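Local structure of endoglucanase A (Clostridium longisporum, 6Q1I) at residues L112-E117 with T137-I142; N291-R296 with W340-I345; L299-V304 with L349-K354. The protein hydrolyses internal beta-1,4-glucosidic linkages in cellulose, lichenan and cereal beta-glucans, and also degrades xylan, through a catalytic domain of glycoside hydrolase family 5. All blocks are in the same frame, centred on the assembly; numbering follows the deposited sequence. Where two conformers were deposited one is given.

Contact 1. Residues L112-E117 with T137-I142; sequences LNTHHE and TLWTQI
The indole of W139 carries the methyl CD1 of I142 on one face, 4.0 Å above its plane and offset toward the rim, while its edge meets the carbonyl O of L112, 3.9 Å from W139 CH2 and close to the ring plane. The methyl of T114 reaches the same indole obliquely, T114 CG2 lying 3.5 Å from W139 NE1. In 112-117, N113 CG and ND2 lie at the edge of the H115 ring, in its plane. Both segments belong to the beta-alpha-beta unit of strand 109-113, helix 128-145 and strand 153-156 in the TIM barrel.

T114 suits the seam because it is two-faced. Its OG1 takes the crowded position between backbone N and carbonyl carbon (chi1 74°) and hydrogen-bonds to T157 O; this places CG2 anti to the carbonyl carbon, directed among W139, L138 (CD2 4.0 Å away from T114 CG2) and I142. Two residues earlier in the chain, L112, with CG anti to its backbone N, brings CD2 to 4.0 Å from I142 CG2. The buried indole nitrogen of W139 has its partner in T157, just past the end of strand 153-156.

N113 turns away from the helix, toward the active site, its side chain about 6 Å from that of Q284, at the position of the nucleophile inferred by similarity and changed in this structure. Its ND2 donates to H115 ND1 over 3.0 Å at 163°, in the imidazole plane, while OD1 accepts from T76 N. Because ND1 is an acceptor here, H115 probably carries its proton on NE2, with its ring rotation fixed by N113.

Contact 2. Residues N291-R296 with W340-I345; sequences NNTSSR and WYFSDI
With CG anti to its carbonyl carbon and a bend at chi3 (69°), R296 brings its guanidinium against the I345 methyl, with one edge toward F342, whose ring swings in with CG anti to the carbonyl carbon (chi1 -60°). The setting is the (beta/alpha)8 barrel, at the N-terminal ends of two outer helices, 293-309 and 343-356, which follow the last two strands of the barrel.

The guanidinium is used in two ways. Over the centre of one face lies the methyl of I345, whose CD1 is 3.3 Å from R296 CZ; the extended CG1-CD1 arm ends in a methyl small enough to lie on the flat group. At its edge, NH1 rests over the face of the F342 ring, 3.5 Å from F342 CE2, with the two planes 75° apart. This is a cation-pi contact: R296 CZ is 4.8 Å from the F342 ring centroid. The charge is further held by S287, whose backbone O bonds to R296 NH2, so the flat group is steered from outside both helices.

T293, in the first turn of its helix, points at the other one. Its CG2, anti to the backbone N, packs obliquely against I345 CG1, and OG1 comes near the F342 ring. D344, whose CB meets T293 CG2, carries the contact to solvent: a water donates to D344 OD2 at 3.1 Å and makes only a weak link to S294 OG, 3.5 Å from that same water.

Contact 3. Residues L299-V304 with L349-K354; sequences LAEYYV and LIRGYK
Two neighbouring outer helices of the TIM barrel, 293-309 and 343-356, lie side by side here, running nearly parallel with a crossing angle of -28° and segment axes only 7.3 Å apart. G352 makes the closeness possible: lacking a side chain, it lets the backbones come together, its CA 4.4 Å from the CA of E301. The E301 carbonyl O touches G352 CA, and T305 OG1, one residue past the segment, hydrogen-bonds to E301 O and G352 O, which must share its single proton.

V304 fills the groove beside the glycine. Its CG1, anti to the backbone N, lies 3.4 Å from Y353 N, over the backbone itself, while CG2 turns inward to L349 CD2 at 3.6 Å; the two side chains cross at about a right angle. L349 starts out pointing away from the partner helix, but its end bends back so that CD2 also reaches the small A300 CB, 3.7 Å off. This apolar inner layer continues into the barrel, where V304 and L349 both touch F285.

On the outer side, E301 stretches along its full length, with CG anti to the backbone N and the chain extended, to meet R351. R351 bends at chi3, and NE donates to E301 OE1 across 2.9 Å at 168°, almost in the guanidinium plane but from above the carboxylate plane. NH2 adds a weak bond to the same oxygen, whereas E301 OE2 is bound by N355 ND2. Apolar atoms thus face the barrel and a salt bridge faces solvent, where water probably screens the charges and tempers its strength.

Overall arrangement
Contacts 2 and 3 hold the same pair of helices, 293-309 and 343-356, at successive levels, and they touch where I345 CG2 meets A300 CB; their centres are 13 Å apart. Contact 1 is elsewhere, on the opposite side of the chain's centre, its nearest atoms about 17 Å from contact 2 and about 15 Å from contact 3. It is wholly buried and joins a barrel strand to its covering helix through methyls and an indole, with N113 turned toward the active site and T114 and W139 served by T157. The two helix-helix contacts are partly buried, and each adds charge to an apolar inside: cation-pi packing near the helix starts, a salt bridge farther along.

Contact 1. Residues L112-E117 with T137-I142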
loop_
_atom_site.group_PDB
_atom_site.type_symbol
_atom_site.label_atom_id
_atom_site.label_comp_id
_atom_site.label_asym_id
_atom_site.label_seq_id
_atom_site.Cartn_x
_atom_site.Cartn_y
_atom_site.Cartn_z
ATOM N N LEU A 112 -2.466 -6.526 3.848
ATOM C CA LEU A 112 -2.572 -7.429 2.706
ATOM C C LEU A 112 -3.622 -6.854 1.759
ATOM O O LEU A 112 -4.778 -6.670 2.160
ATOM C CB LEU A 112 -2.988 -8.823 3.176
ATOM C CG LEU A 112 -3.093 -9.878 2.070
ATOM C CD1 LEU A 112 -1.703 -10.169 1.462
ATOM C CD2 LEU A 112 -3.733 -11.157 2.595
ATOM N N ASN A 113 -3.235 -6.577 0.515
ATOM C CA ASN A 113 -4.125 -5.917 -0.438
ATOM C C ASN A 113 -4.399 -6.805 -1.649
ATOM O O ASN A 113 -3.994 -7.968 -1.698
ATOM C CB ASN A 113 -3.575 -4.543 -0.855
ATOM C CG ASN A 113 -2.451 -4.614 -1.859
ATOM O OD1 ASN A 113 -2.026 -5.695 -2.273
ATOM N ND2 ASN A 113 -1.961 -3.439 -2.265
ATOM N N THR A 114 -5.166 -6.264 -2.601
ATOM C CA THR A 114 -5.012 -6.594 -4.011
ATOM C C THR A 114 -4.245 -5.442 -4.655
ATOM O O THR A 114 -4.381 -4.283 -4.242
ATOM C CB THR A 114 -6.344 -6.839 -4.741
ATOM O OG1 THR A 114 -7.030 -5.605 -4.977
ATOM C CG2 THR A 114 -7.232 -7.809 -3.980
ATOM N N HIS A 115 -3.448 -5.755 -5.682
ATOM C CA HIS A 115 -2.460 -4.800 -6.147
ATOM C C HIS A 115 -2.669 -4.487 -7.633
ATOM O O HIS A 115 -3.543 -3.682 -7.964
ATOM C CB HIS A 115 -1.042 -5.192 -5.737
ATOM C CG HIS A 115 -0.126 -4.020 -5.682
ATOM N ND1 HIS A 115 -0.140 -3.127 -4.635
ATOM C CD2 HIS A 115 0.787 -3.557 -6.567
ATOM C CE1 HIS A 115 0.752 -2.183 -4.861
ATOM N NE2 HIS A 115 1.322 -2.415 -6.029
ATOM N N HIS A 116 -1.879 -5.068 -8.539
ATOM C CA HIS A 116 -1.950 -4.695 -9.959
ATOM C C HIS A 116 -3.068 -5.463 -10.668
ATOM O O HIS A 116 -2.836 -6.385 -11.456
ATOM C CB HIS A 116 -0.625 -4.948 -10.666
ATOM C CG HIS A 116 0.505 -4.084 -10.214
ATOM N ND1 HIS A 116 0.386 -2.721 -10.066
ATOM C CD2 HIS A 116 1.795 -4.386 -9.932
ATOM C CE1 HIS A 116 1.554 -2.222 -9.704
ATOM N NE2 HIS A 116 2.425 -3.212 -9.607
ATOM N N GLU A 117 -4.308 -5.047 -10.393
ATOM C CA GLU A 117 -5.490 -5.689 -10.958
ATOM C C GLU A 117 -6.165 -4.853 -12.045
ATOM O O GLU A 117 -7.244 -5.221 -12.510
ATOM C CB GLU A 117 -6.519 -6.045 -9.876
ATOM C CG GLU A 117 -5.973 -6.661 -8.588
ATOM C CD GLU A 117 -5.374 -8.049 -8.698
ATOM O OE1 GLU A 117 -5.495 -8.724 -9.749
ATOM O OE2 GLU A 117 -4.779 -8.461 -7.677
ATOM N N THR A 137 -15.804 -12.641 -5.334
ATOM C CA THR A 137 -15.338 -14.008 -5.116
ATOM C C THR A 137 -13.869 -14.028 -4.705
ATOM O O THR A 137 -13.463 -14.822 -3.849
ATOM C CB THR A 137 -15.543 -14.847 -6.376
ATOM O OG1 THR A 137 -16.892 -14.728 -6.844
ATOM C CG2 THR A 137 -15.235 -16.302 -6.054
ATOM N N LEU A 138 -13.055 -13.159 -5.309
ATOM C CA LEU A 138 -11.660 -13.038 -4.899
ATOM C C LEU A 138 -11.553 -12.677 -3.420
ATOM O O LEU A 138 -10.836 -13.339 -2.658
ATOM C CB LEU A 138 -10.953 -12.002 -5.773
ATOM C CG LEU A 138 -9.514 -11.665 -5.364
ATOM C CD1 LEU A 138 -8.615 -12.901 -5.389
ATOM C CD2 LEU A 138 -8.967 -10.588 -6.265
ATOM N N TRP A 139 -12.260 -11.622 -2.989
ATOM C CA TRP A 139 -12.169 -11.216 -1.589
ATOM C C TRP A 139 -12.784 -12.246 -0.647
ATOM O O TRP A 139 -12.324 -12.386 0.492
ATOM C CB TRP A 139 -12.723 -9.798 -1.365
ATOM C CG TRP A 139 -11.603 -8.808 -1.455
ATOM C CD1 TRP A 139 -11.391 -7.872 -2.430
ATOM C CD2 TRP A 139 -10.505 -8.700 -0.542
ATOM N NE1 TRP A 139 -10.214 -7.190 -2.176
ATOM C CE2 TRP A 139 -9.657 -7.683 -1.023
ATOM C CE3 TRP A 139 -10.153 -9.375 0.629
ATOM C CZ2 TRP A 139 -8.477 -7.324 -0.363
ATOM C CZ3 TRP A 139 -8.986 -9.021 1.278
ATOM C CH2 TRP A 139 -8.158 -8.008 0.777
ATOM N N THR A 140 -13.810 -12.976 -1.084
ATOM C CA THR A 140 -14.322 -14.063 -0.254
ATOM C C THR A 140 -13.215 -15.059 0.055
ATOM O O THR A 140 -13.031 -15.462 1.206
ATOM C CB THR A 140 -15.506 -14.752 -0.934
ATOM O OG1 THR A 140 -16.585 -13.821 -1.046
ATOM C CG2 THR A 140 -16.000 -15.948 -0.130
ATOM N N GLN A 141 -12.448 -15.441 -0.972
ATOM C CA GLN A 141 -11.413 -16.456 -0.805
ATOM C C GLN A 141 -10.241 -15.938 0.024
ATOM O O GLN A 141 -9.724 -16.659 0.882
ATOM C CB GLN A 141 -10.948 -16.940 -2.176
ATOM C CG GLN A 141 -12.005 -17.750 -2.911
ATOM C CD GLN A 141 -11.599 -18.055 -4.325
ATOM O OE1 GLN A 141 -10.739 -18.898 -4.569
ATOM N NE2 GLN A 141 -12.203 -17.360 -5.273
ATOM N N ILE A 142 -9.802 -14.697 -0.211
ATOM C CA ILE A 142 -8.724 -14.147 0.611
ATOM C C ILE A 142 -9.175 -14.093 2.064
ATOM O O ILE A 142 -8.449 -14.491 2.980
ATOM C CB ILE A 142 -8.298 -12.751 0.117
ATOM C CG1 ILE A 142 -7.786 -12.762 -1.326
ATOM C CG2 ILE A 142 -7.222 -12.168 1.041
ATOM C CD1 ILE A 142 -7.664 -11.360 -1.931
#

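Contact 2. Residues N291-R296 with W340-I345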
loop_
_atom_site.group_PDB
_atom_site.type_symbol
_atom_site.label_atom_id
_atom_site.label_comp_id
_atom_site.label_asym_id
_atom_site.label_seq_id
_atom_site.Cartn_x
_atom_site.Cartn_y
_atom_site.Cartn_z
ATOM N N ASN A 291 21.133 10.449 -6.479
ATOM C CA ASN A 291 22.460 10.724 -5.924
ATOM C C ASN A 291 22.383 11.901 -4.955
ATOM O O ASN A 291 23.236 12.798 -4.947
ATOM C CB ASN A 291 23.503 10.948 -7.026
ATOM C CG ASN A 291 24.922 10.710 -6.543
ATOM O OD1 ASN A 291 25.147 9.970 -5.590
ATOM N ND2 ASN A 291 25.887 11.334 -7.204
ATOM N N ASN A 292 21.342 11.882 -4.123
ATOM C CA ASN A 292 20.954 13.018 -3.295
ATOM C C ASN A 292 20.510 12.546 -1.916
ATOM O O ASN A 292 19.486 12.973 -1.384
ATOM C CB ASN A 292 19.839 13.822 -3.963
ATOM C CG ASN A 292 18.590 12.995 -4.233
ATOM O OD1 ASN A 292 18.646 11.776 -4.399
ATOM N ND2 ASN A 292 17.454 13.674 -4.312
ATOM N N THR A 293 21.319 11.680 -1.308
ATOM C CA THR A 293 20.930 11.013 -0.071
ATOM C C THR A 293 20.658 11.997 1.062
ATOM O O THR A 293 19.757 11.767 1.879
ATOM C CB THR A 293 22.016 10.001 0.314
ATOM O OG1 THR A 293 22.175 9.057 -0.753
ATOM C CG2 THR A 293 21.651 9.254 1.596
ATOM N N SER A 294 21.427 13.086 1.155
ATOM C CA SER A 294 21.219 14.041 2.243
ATOM C C SER A 294 19.805 14.613 2.209
ATOM O O SER A 294 19.123 14.694 3.241
ATOM C CB SER A 294 22.239 15.183 2.165
ATOM O OG SER A 294 23.568 14.720 2.286
ATOM N N SER A 295 19.351 15.024 1.022
ATOM C CA SER A 295 18.006 15.575 0.890
ATOM C C SER A 295 16.945 14.503 1.090
ATOM O O SER A 295 15.904 14.762 1.708
ATOM C CB SER A 295 17.825 16.220 -0.483
ATOM O OG SER A 295 18.480 17.471 -0.549
ATOM N N ARG A 296 17.179 13.297 0.564
ATOM C CA ARG A 296 16.214 12.218 0.759
ATOM C C ARG A 296 16.050 11.891 2.237
ATOM O O ARG A 296 14.937 11.625 2.704
ATOM C CB ARG A 296 16.653 10.973 -0.012
ATOM C CG ARG A 296 16.657 11.132 -1.517
ATOM C CD ARG A 296 17.216 9.897 -2.182
ATOM N NE ARG A 296 16.327 8.748 -2.046
ATOM C CZ ARG A 296 16.712 7.484 -2.179
ATOM N NH1 ARG A 296 17.981 7.199 -2.445
ATOM N NH2 ARG A 296 15.829 6.503 -2.058
ATOM N N TRP A 340 21.860 -2.235 4.013
ATOM C CA TRP A 340 21.025 -1.165 3.477
ATOM C C TRP A 340 21.719 -0.506 2.294
ATOM O O TRP A 340 22.923 -0.247 2.332
ATOM C CB TRP A 340 20.733 -0.107 4.553
ATOM C CG TRP A 340 20.144 -0.703 5.763
ATOM C CD1 TRP A 340 20.808 -1.092 6.880
ATOM C CD2 TRP A 340 18.767 -1.027 5.978
ATOM N NE1 TRP A 340 19.941 -1.639 7.782
ATOM C CE2 TRP A 340 18.676 -1.609 7.256
ATOM C CE3 TRP A 340 17.603 -0.874 5.221
ATOM C CZ2 TRP A 340 17.476 -2.047 7.790
ATOM C CZ3 TRP A 340 16.404 -1.303 5.764
ATOM C CH2 TRP A 340 16.355 -1.885 7.031
ATOM N N TYR A 341 20.954 -0.241 1.236
ATOM C CA TYR A 341 21.466 0.587 0.151
ATOM C C TYR A 341 21.783 1.993 0.652
ATOM O O TYR A 341 22.768 2.608 0.226
ATOM C CB TYR A 341 20.428 0.692 -0.971
ATOM C CG TYR A 341 20.132 -0.574 -1.737
ATOM C CD1 TYR A 341 21.083 -1.154 -2.565
ATOM C CD2 TYR A 341 18.878 -1.164 -1.654
ATOM C CE1 TYR A 341 20.794 -2.307 -3.276
ATOM C CE2 TYR A 341 18.579 -2.307 -2.366
ATOM C CZ TYR A 341 19.541 -2.876 -3.171
ATOM O OH TYR A 341 19.248 -4.022 -3.882
ATOM N N PHE A 342 20.936 2.529 1.548
ATOM C CA PHE A 342 21.055 3.882 2.099
ATOM C C PHE A 342 20.708 3.828 3.589
ATOM O O PHE A 342 19.579 4.106 4.006
ATOM C CB PHE A 342 20.156 4.870 1.342
ATOM C CG PHE A 342 20.483 4.965 -0.115
ATOM C CD1 PHE A 342 21.571 5.708 -0.534
ATOM C CD2 PHE A 342 19.728 4.293 -1.065
ATOM C CE1 PHE A 342 21.906 5.782 -1.867
ATOM C CE2 PHE A 342 20.060 4.362 -2.407
ATOM C CZ PHE A 342 21.153 5.112 -2.805
ATOM N N SER A 343 21.695 3.470 4.411
ATOM C CA SER A 343 21.455 3.418 5.848
ATOM C C SER A 343 21.018 4.774 6.391
ATOM O O SER A 343 20.250 4.823 7.354
ATOM C CB SER A 343 22.695 2.902 6.583
ATOM O OG SER A 343 23.795 3.762 6.385
ATOM N N ASP A 344 21.488 5.880 5.790
ATOM C CA ASP A 344 21.107 7.198 6.295
ATOM C C ASP A 344 19.612 7.454 6.122
ATOM O O ASP A 344 19.003 8.156 6.940
ATOM C CB ASP A 344 21.893 8.313 5.590
ATOM C CG ASP A 344 23.365 8.374 5.995
ATOM O OD1 ASP A 344 23.752 7.813 7.039
ATOM O OD2 ASP A 344 24.132 9.018 5.251
ATOM N N ILE A 345 19.010 6.928 5.056
ATOM C CA ILE A 345 17.575 7.118 4.849
ATOM C C ILE A 345 16.779 6.243 5.811
ATOM O O ILE A 345 15.816 6.700 6.437
ATOM C CB ILE A 345 17.178 6.886 3.379
ATOM C CG1 ILE A 345 17.920 7.864 2.466
ATOM C CG2 ILE A 345 15.655 7.018 3.207
ATOM C CD1 ILE A 345 17.747 7.581 0.982
HETATM O O HOH W 1 23.282 11.661 3.872
#

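Contact 3. Residues L299-V304 with L349-K354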
loop_
_atom_site.group_PDB
_atom_site.type_symbol
_atom_site.label_atom_id
_atom_site.label_comp_id
_atom_site.label_asym_id
_atom_site.label_seq_id
_atom_site.Cartn_x
_atom_site.Cartn_y
_atom_site.Cartn_z
ATOM N N LEU A 299 13.975 14.675 3.964
ATOM C CA LEU A 299 12.560 14.486 3.671
ATOM C C LEU A 299 11.990 13.305 4.446
ATOM O O LEU A 299 10.912 13.407 5.035
ATOM C CB LEU A 299 12.366 14.285 2.168
ATOM C CG LEU A 299 10.962 13.869 1.734
ATOM C CD1 LEU A 299 9.927 14.923 2.120
ATOM C CD2 LEU A 299 10.918 13.619 0.238
ATOM N N ALA A 300 12.715 12.183 4.472
ATOM C CA ALA A 300 12.232 10.995 5.171
ATOM C C ALA A 300 11.935 11.296 6.635
ATOM O O ALA A 300 10.875 10.924 7.153
ATOM C CB ALA A 300 13.267 9.872 5.057
ATOM N N GLU A 301 12.861 11.959 7.327
ATOM C CA GLU A 301 12.638 12.234 8.741
ATOM C C GLU A 301 11.473 13.194 8.928
ATOM O O GLU A 301 10.604 12.976 9.779
ATOM C CB GLU A 301 13.883 12.813 9.416
ATOM C CG GLU A 301 13.612 13.047 10.904
ATOM C CD GLU A 301 14.741 13.706 11.661
ATOM O OE1 GLU A 301 15.830 13.900 11.089
ATOM O OE2 GLU A 301 14.526 14.021 12.849
ATOM N N TYR A 302 11.442 14.271 8.146
ATOM C CA TYR A 302 10.398 15.267 8.336
ATOM C C TYR A 302 9.031 14.675 8.032
ATOM O O TYR A 302 8.064 14.903 8.769
ATOM C CB TYR A 302 10.656 16.489 7.457
ATOM C CG TYR A 302 9.787 17.649 7.870
ATOM C CD1 TYR A 302 10.238 18.563 8.815
ATOM C CD2 TYR A 302 8.503 17.811 7.365
ATOM C CE1 TYR A 302 9.451 19.606 9.223
ATOM C CE2 TYR A 302 7.709 18.866 7.771
ATOM C CZ TYR A 302 8.193 19.751 8.706
ATOM O OH TYR A 302 7.433 20.810 9.137
ATOM N N TYR A 303 8.942 13.899 6.953
ATOM C CA TYR A 303 7.683 13.280 6.555
ATOM C C TYR A 303 7.143 12.378 7.655
ATOM O O TYR A 303 5.978 12.493 8.046
ATOM C CB TYR A 303 7.928 12.509 5.258
ATOM C CG TYR A 303 6.720 12.069 4.453
ATOM C CD1 TYR A 303 5.719 11.272 5.005
ATOM C CD2 TYR A 303 6.622 12.388 3.104
ATOM C CE1 TYR A 303 4.647 10.843 4.252
ATOM C CE2 TYR A 303 5.555 11.946 2.337
ATOM C CZ TYR A 303 4.563 11.187 2.920
ATOM O OH TYR A 303 3.487 10.742 2.180
ATOM N N VAL A 304 7.973 11.468 8.168
ATOM C CA VAL A 304 7.501 10.552 9.202
ATOM C C VAL A 304 7.114 11.312 10.465
ATOM O O VAL A 304 6.093 11.013 11.087
ATOM C CB VAL A 304 8.540 9.449 9.483
ATOM C CG1 VAL A 304 8.081 8.588 10.634
ATOM C CG2 VAL A 304 8.766 8.599 8.246
ATOM N N LEU A 349 14.108 7.591 8.700
ATOM C CA LEU A 349 12.733 7.128 8.864
ATOM C C LEU A 349 12.457 6.744 10.310
ATOM O O LEU A 349 11.426 7.117 10.885
ATOM C CB LEU A 349 12.489 5.934 7.945
ATOM C CG LEU A 349 12.428 6.208 6.445
ATOM C CD1 LEU A 349 12.463 4.900 5.663
ATOM C CD2 LEU A 349 11.189 7.005 6.074
ATOM N N ILE A 350 13.360 5.966 10.904
ATOM C CA ILE A 350 13.153 5.498 12.266
ATOM C C ILE A 350 13.281 6.663 13.239
ATOM O O ILE A 350 12.538 6.750 14.221
ATOM C CB ILE A 350 14.119 4.340 12.589
ATOM C CG1 ILE A 350 13.967 3.180 11.584
ATOM C CG2 ILE A 350 13.912 3.858 14.024
ATOM C CD1 ILE A 350 12.554 2.646 11.454
ATOM N N ARG A 351 14.226 7.572 12.983
ATOM C CA ARG A 351 14.365 8.763 13.815
ATOM C C ARG A 351 13.087 9.599 13.791
ATOM O O ARG A 351 12.658 10.115 14.830
ATOM C CB ARG A 351 15.572 9.579 13.343
ATOM C CG ARG A 351 15.827 10.839 14.131
ATOM C CD ARG A 351 17.185 11.438 13.798
ATOM N NE ARG A 351 17.344 11.822 12.396
ATOM C CZ ARG A 351 18.167 11.235 11.526
ATOM N NH1 ARG A 351 18.938 10.213 11.871
ATOM N NH2 ARG A 351 18.229 11.697 10.293
ATOM N N GLY A 352 12.451 9.727 12.622
ATOM C CA GLY A 352 11.209 10.481 12.553
ATOM C C GLY A 352 10.106 9.848 13.381
ATOM O O GLY A 352 9.327 10.547 14.034
ATOM N N TYR A 353 10.039 8.514 13.380
ATOM C CA TYR A 353 9.088 7.813 14.235
ATOM C C TYR A 353 9.395 8.059 15.712
ATOM O O TYR A 353 8.501 8.397 16.499
ATOM C CB TYR A 353 9.104 6.311 13.908
ATOM C CG TYR A 353 8.327 5.507 14.916
ATOM C CD1 TYR A 353 6.939 5.498 14.905
ATOM C CD2 TYR A 353 8.974 4.810 15.917
ATOM C CE1 TYR A 353 6.218 4.801 15.854
ATOM C CE2 TYR A 353 8.266 4.106 16.872
ATOM C CZ TYR A 353 6.886 4.112 16.838
ATOM O OH TYR A 353 6.168 3.428 17.793
ATOM N N LYS A 354 10.664 7.922 16.099
ATOM C CA LYS A 354 11.056 8.098 17.494
ATOM C C LYS A 354 10.950 9.545 17.962
ATOM O O LYS A 354 10.883 9.792 19.171
ATOM C CB LYS A 354 12.480 7.577 17.685
ATOM C CG LYS A 354 12.598 6.062 17.588
ATOM C CD LYS A 354 11.733 5.332 18.610
ATOM C CE LYS A 354 12.044 5.734 20.047
ATOM N NZ LYS A 354 11.091 5.096 20.997
#